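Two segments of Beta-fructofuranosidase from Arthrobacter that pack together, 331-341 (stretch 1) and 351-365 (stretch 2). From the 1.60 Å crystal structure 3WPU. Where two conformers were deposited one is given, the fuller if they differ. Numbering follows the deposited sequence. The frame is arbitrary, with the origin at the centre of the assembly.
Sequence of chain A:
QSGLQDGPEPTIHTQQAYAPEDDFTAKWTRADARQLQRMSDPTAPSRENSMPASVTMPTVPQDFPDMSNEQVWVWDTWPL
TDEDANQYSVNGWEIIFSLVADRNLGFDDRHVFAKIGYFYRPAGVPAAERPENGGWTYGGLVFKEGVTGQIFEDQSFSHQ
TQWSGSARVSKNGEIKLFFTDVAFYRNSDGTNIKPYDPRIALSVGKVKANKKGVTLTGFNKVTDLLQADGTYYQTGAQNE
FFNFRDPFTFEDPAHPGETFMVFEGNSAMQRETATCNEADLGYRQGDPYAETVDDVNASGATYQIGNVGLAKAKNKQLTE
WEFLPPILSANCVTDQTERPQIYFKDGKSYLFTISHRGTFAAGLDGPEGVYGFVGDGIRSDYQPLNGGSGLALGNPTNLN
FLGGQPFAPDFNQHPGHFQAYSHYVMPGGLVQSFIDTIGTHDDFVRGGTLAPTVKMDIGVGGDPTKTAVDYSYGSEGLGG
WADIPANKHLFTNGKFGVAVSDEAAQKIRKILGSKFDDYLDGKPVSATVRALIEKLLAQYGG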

# COMPACT_ATOMS: atom_id res chain seq x y z
N ASN A 331 -17.51 7.03 5.50
CA ASN A 331 -18.54 6.79 6.52
C ASN A 331 -19.77 6.17 5.90
O ASN A 331 -20.28 6.63 4.87
N CYS A 332 -20.18 5.06 6.50
CA CYS A 332 -21.22 4.18 5.98
C CYS A 332 -20.92 3.59 4.59
O CYS A 332 -21.84 3.25 3.83
N VAL A 333 -19.63 3.48 4.24
CA VAL A 333 -19.23 2.86 2.97
C VAL A 333 -18.29 1.69 3.24
O VAL A 333 -18.60 0.56 2.86
N THR A 334 -17.20 1.93 3.95
CA THR A 334 -16.28 0.84 4.33
C THR A 334 -15.59 1.12 5.68
O THR A 334 -15.27 2.28 6.02
N ASP A 335 -15.29 0.04 6.37
CA ASP A 335 -14.51 0.01 7.60
C ASP A 335 -13.04 0.35 7.36
O ASP A 335 -12.37 0.90 8.24
N GLN A 336 -12.55 -0.00 6.17
CA GLN A 336 -11.12 -0.08 5.94
C GLN A 336 -10.68 0.46 4.58
O GLN A 336 -10.85 -0.17 3.56
N THR A 337 -10.14 1.68 4.57
CA THR A 337 -9.44 2.20 3.43
C THR A 337 -7.95 2.01 3.77
O THR A 337 -7.32 2.85 4.41
N GLU A 338 -7.40 0.86 3.38
CA GLU A 338 -6.08 0.46 3.81
C GLU A 338 -4.95 0.97 2.91
O GLU A 338 -5.19 1.29 1.74
N ARG A 339 -3.73 0.97 3.43
CA ARG A 339 -2.55 1.25 2.66
C ARG A 339 -2.65 2.42 1.67
O ARG A 339 -2.38 2.30 0.47
N PRO A 340 -3.03 3.58 2.19
CA PRO A 340 -3.16 4.72 1.30
C PRO A 340 -1.79 5.19 0.78
O PRO A 340 -0.78 5.14 1.49
N GLN A 341 -1.78 5.64 -0.46
CA GLN A 341 -0.62 6.34 -1.03
C GLN A 341 -1.12 7.44 -1.93
O GLN A 341 -2.21 7.38 -2.46
N LEU A 351 -5.08 9.46 -5.01
CA LEU A 351 -5.02 8.79 -3.75
C LEU A 351 -5.48 7.37 -4.07
O LEU A 351 -6.58 7.21 -4.58
N PHE A 352 -4.61 6.40 -3.83
CA PHE A 352 -4.97 4.99 -3.98
C PHE A 352 -5.05 4.33 -2.61
O PHE A 352 -4.23 4.56 -1.74
N THR A 353 -6.03 3.44 -2.45
CA THR A 353 -6.20 2.72 -1.21
C THR A 353 -6.71 1.33 -1.58
O THR A 353 -7.09 1.10 -2.73
N ILE A 354 -6.64 0.44 -0.62
CA ILE A 354 -7.03 -0.97 -0.79
C ILE A 354 -8.19 -1.29 0.13
O ILE A 354 -8.19 -0.85 1.28
N SER A 355 -9.15 -2.12 -0.32
CA SER A 355 -10.26 -2.53 0.52
C SER A 355 -10.66 -3.97 0.23
O SER A 355 -10.43 -4.46 -0.87
N HIS A 356 -11.28 -4.58 1.22
CA HIS A 356 -11.83 -5.94 1.10
C HIS A 356 -13.30 -5.86 0.71
O HIS A 356 -13.98 -4.89 1.00
N ARG A 357 -13.83 -6.92 0.11
CA ARG A 357 -15.24 -6.96 -0.22
C ARG A 357 -16.08 -6.97 1.05
O ARG A 357 -17.10 -6.26 1.14
N GLY A 358 -15.69 -7.80 2.02
CA GLY A 358 -16.46 -7.95 3.28
C GLY A 358 -16.55 -6.73 4.19
O GLY A 358 -17.38 -6.69 5.10
N THR A 359 -15.69 -5.74 3.97
CA THR A 359 -15.70 -4.54 4.77
C THR A 359 -16.66 -3.48 4.25
O THR A 359 -16.83 -2.46 4.90
N PHE A 360 -17.28 -3.69 3.09
CA PHE A 360 -18.32 -2.79 2.63
C PHE A 360 -19.55 -2.80 3.55
O PHE A 360 -19.97 -3.85 4.02
N ALA A 361 -20.12 -1.62 3.76
CA ALA A 361 -21.31 -1.48 4.60
C ALA A 361 -22.55 -2.11 4.00
O ALA A 361 -22.64 -2.39 2.79
N ALA A 362 -23.57 -2.23 4.85
CA ALA A 362 -24.85 -2.73 4.41
C ALA A 362 -25.35 -2.03 3.16
O ALA A 362 -25.27 -0.81 3.03
N GLY A 363 -25.84 -2.82 2.22
CA GLY A 363 -26.38 -2.31 0.97
C GLY A 363 -25.31 -2.05 -0.10
O GLY A 363 -25.66 -1.77 -1.24
N LEU A 364 -24.04 -2.17 0.26
CA LEU A 364 -22.94 -1.91 -0.68
C LEU A 364 -22.15 -3.17 -0.96
O LEU A 364 -22.27 -4.18 -0.25
N ASP A 365 -21.35 -3.15 -2.02
CA ASP A 365 -20.64 -4.35 -2.44
C ASP A 365 -19.58 -3.92 -3.46
O ASP A 365 -19.76 -2.97 -4.21

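Stretches 331-341 and 351-365 of Arthrobacter beta-fructofuranosidase, joined by antiparallel pairing and a polar, watered centre. The shortest side-chain hydrogen bond across the contact runs from Thr353 OG1 (chi1 t) to Glu338 O, 2.6 Å; Ile354 N donates to the same oxygen at 2.9 Å, so one carbonyl serves both backbone and side chain beside the bulge that shifts the register between Glu338 and Gln341. Ser355 OG (chi1 t) lies 3.0 Å from Gln336 O, within hydrogen-bonding reach. Thr334 (chi1 t) accepts from its own stretch, Gln336 N to Thr334 OG1 at 3.1 Å, while Thr359, pointing toward stretch 1 with chi1 p, donates from OG1 to His356 O at 2.7 Å. Water 1 fills the space between the stretches, 2.8 Å from Thr334 OG1 and 2.5 Å from Ser355 OG, and donates to His356 O at 2.7 Å. Water 2 accepts from Gln336 NE2 (3.1 Å) and His356 N (2.9 Å) and donates to Gln336 O and Thr359 OG1, both at 3.2 Å. Water 3 links Glu338 OE1 (2.9 Å) to His356 NE2 (2.8 Å). Gln336 (m, t) points toward stretch 2, its NE2 at the edge of the His356 ring, 3.7 Å from CD2; Glu338 (m, t) brings OE2 to 3.4 Å from that same His356 CD2. Farther out the packing is apolar. Ala361 and Leu364 (m, t) point toward stretch 1, and Cys332 O meets Ala361 CB at 3.4 Å and Leu364 CD1 at 3.5 Å. Val333 (t) points away overall, yet its CG2 reaches Leu364 CD1 at 4.0 Å. Leu351 (t, p) starts sideways, but its end comes nearer, placing CD1 4.0 Å from Pro340 CB. Glu338, Gln341, Phe352 and Ile354 share one sheet face, where Gln341 CG (chi1 p) lies 4.0 Å from Phe352 CB (chi1 m).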

# COMPACT_ATOMS: atom_id res chain seq x y z
CB ASN A 331 -18.91 8.08 7.26
CG ASN A 331 -17.74 8.66 8.03
OD1 ASN A 331 -16.72 8.02 8.24
ND2 ASN A 331 -17.87 9.91 8.42
CB CYS A 332 -22.58 4.91 6.00
SG CYS A 332 -23.12 5.25 7.70
CB VAL A 333 -18.61 3.90 2.02
CG1 VAL A 333 -17.95 3.24 0.81
CG2 VAL A 333 -19.71 4.84 1.55
CB THR A 334 -15.21 0.53 3.25
OG1 THR A 334 -14.39 -0.56 3.70
CG2 THR A 334 -14.28 1.74 2.99
CB ASP A 335 -14.59 -1.42 8.19
CG ASP A 335 -13.90 -1.56 9.54
OD1 ASP A 335 -14.05 -0.66 10.42
OD2 ASP A 335 -13.22 -2.60 9.73
CB GLN A 336 -10.68 -1.54 6.12
CG GLN A 336 -10.69 -2.00 7.55
CD GLN A 336 -9.94 -3.30 7.72
OE1 GLN A 336 -9.51 -3.63 8.80
NE2 GLN A 336 -9.72 -4.01 6.62
CB THR A 337 -9.78 3.70 3.26
OG1 THR A 337 -9.79 4.30 4.56
CG2 THR A 337 -11.19 3.87 2.68
CB GLU A 338 -6.01 -1.07 3.88
CG GLU A 338 -7.08 -1.65 4.75
CD GLU A 338 -6.92 -3.13 4.95
OE1 GLU A 338 -6.00 -3.53 5.70
OE2 GLU A 338 -7.77 -3.87 4.42
CB ARG A 339 -2.11 -0.01 1.93
CG ARG A 339 -0.67 0.10 1.64
CD ARG A 339 -0.09 -1.11 0.98
NE ARG A 339 1.31 -0.78 0.80
CZ ARG A 339 2.24 -1.64 0.49
NH1 ARG A 339 1.94 -2.94 0.27
NH2 ARG A 339 3.47 -1.20 0.36
CB PRO A 340 -3.80 5.78 2.18
CG PRO A 340 -3.33 5.44 3.56
CD PRO A 340 -3.35 3.92 3.58
CB GLN A 341 0.29 5.41 -1.83
CG GLN A 341 -0.43 4.71 -2.97
CD GLN A 341 0.42 3.71 -3.72
OE1 GLN A 341 0.07 2.51 -3.75
NE2 GLN A 341 1.49 4.18 -4.37
CB LEU A 351 -5.95 9.44 -2.74
CG LEU A 351 -6.34 8.64 -1.49
CD1 LEU A 351 -5.12 8.21 -0.72
CD2 LEU A 351 -7.32 9.38 -0.60
CB PHE A 352 -3.96 4.25 -4.85
CG PHE A 352 -3.97 4.65 -6.29
CD1 PHE A 352 -5.05 4.33 -7.11
CD2 PHE A 352 -2.92 5.39 -6.83
CE1 PHE A 352 -5.05 4.64 -8.44
CE2 PHE A 352 -2.92 5.72 -8.17
CZ PHE A 352 -4.00 5.38 -8.97
CB THR A 353 -7.13 3.50 -0.25
OG1 THR A 353 -7.13 2.91 1.06
CG2 THR A 353 -8.54 3.59 -0.81
CB ILE A 354 -5.84 -1.88 -0.41
CG1 ILE A 354 -4.49 -1.30 -0.93
CG2 ILE A 354 -6.11 -3.29 -0.89
CD1 ILE A 354 -4.43 -1.05 -2.42
CB SER A 355 -11.46 -1.63 0.32
OG SER A 355 -12.29 -1.65 1.45
CB HIS A 356 -11.75 -6.65 2.43
CG HIS A 356 -10.36 -6.99 2.88
ND1 HIS A 356 -9.52 -7.82 2.17
CD2 HIS A 356 -9.67 -6.61 3.98
CE1 HIS A 356 -8.39 -7.96 2.83
NE2 HIS A 356 -8.45 -7.22 3.92
CB ARG A 357 -15.56 -8.20 -1.06
CG ARG A 357 -17.04 -8.34 -1.35
CD ARG A 357 -17.32 -9.31 -2.49
NE ARG A 357 -18.74 -9.35 -2.83
CZ ARG A 357 -19.32 -10.31 -3.56
NH1 ARG A 357 -18.61 -11.32 -4.06
NH2 ARG A 357 -20.62 -10.26 -3.80
CB THR A 359 -14.28 -3.94 4.85
OG1 THR A 359 -13.75 -3.87 3.53
CG2 THR A 359 -13.38 -4.79 5.70
CB PHE A 360 -18.77 -3.07 1.19
CG PHE A 360 -17.83 -2.53 0.14
CD1 PHE A 360 -17.79 -1.16 -0.14
CD2 PHE A 360 -17.00 -3.37 -0.60
CE1 PHE A 360 -16.93 -0.67 -1.12
CE2 PHE A 360 -16.14 -2.88 -1.57
CZ PHE A 360 -16.10 -1.51 -1.83
CB ALA A 361 -21.58 -0.01 4.82
CB ALA A 362 -25.88 -2.63 5.54
CB LEU A 364 -22.02 -0.82 -0.12
CG LEU A 364 -22.68 0.50 0.28
CD1 LEU A 364 -21.63 1.47 0.80
CD2 LEU A 364 -23.41 1.12 -0.89
CB ASP A 365 -21.63 -5.33 -3.08
CG ASP A 365 -21.25 -6.77 -2.91
OD1 ASP A 365 -20.27 -7.08 -2.21
OD2 ASP A 365 -21.97 -7.60 -3.48
O HOH W 1 -14.73 -2.31 1.49
O HOH W 2 -10.59 -3.33 3.70
O HOH W 3 -6.21 -6.41 5.41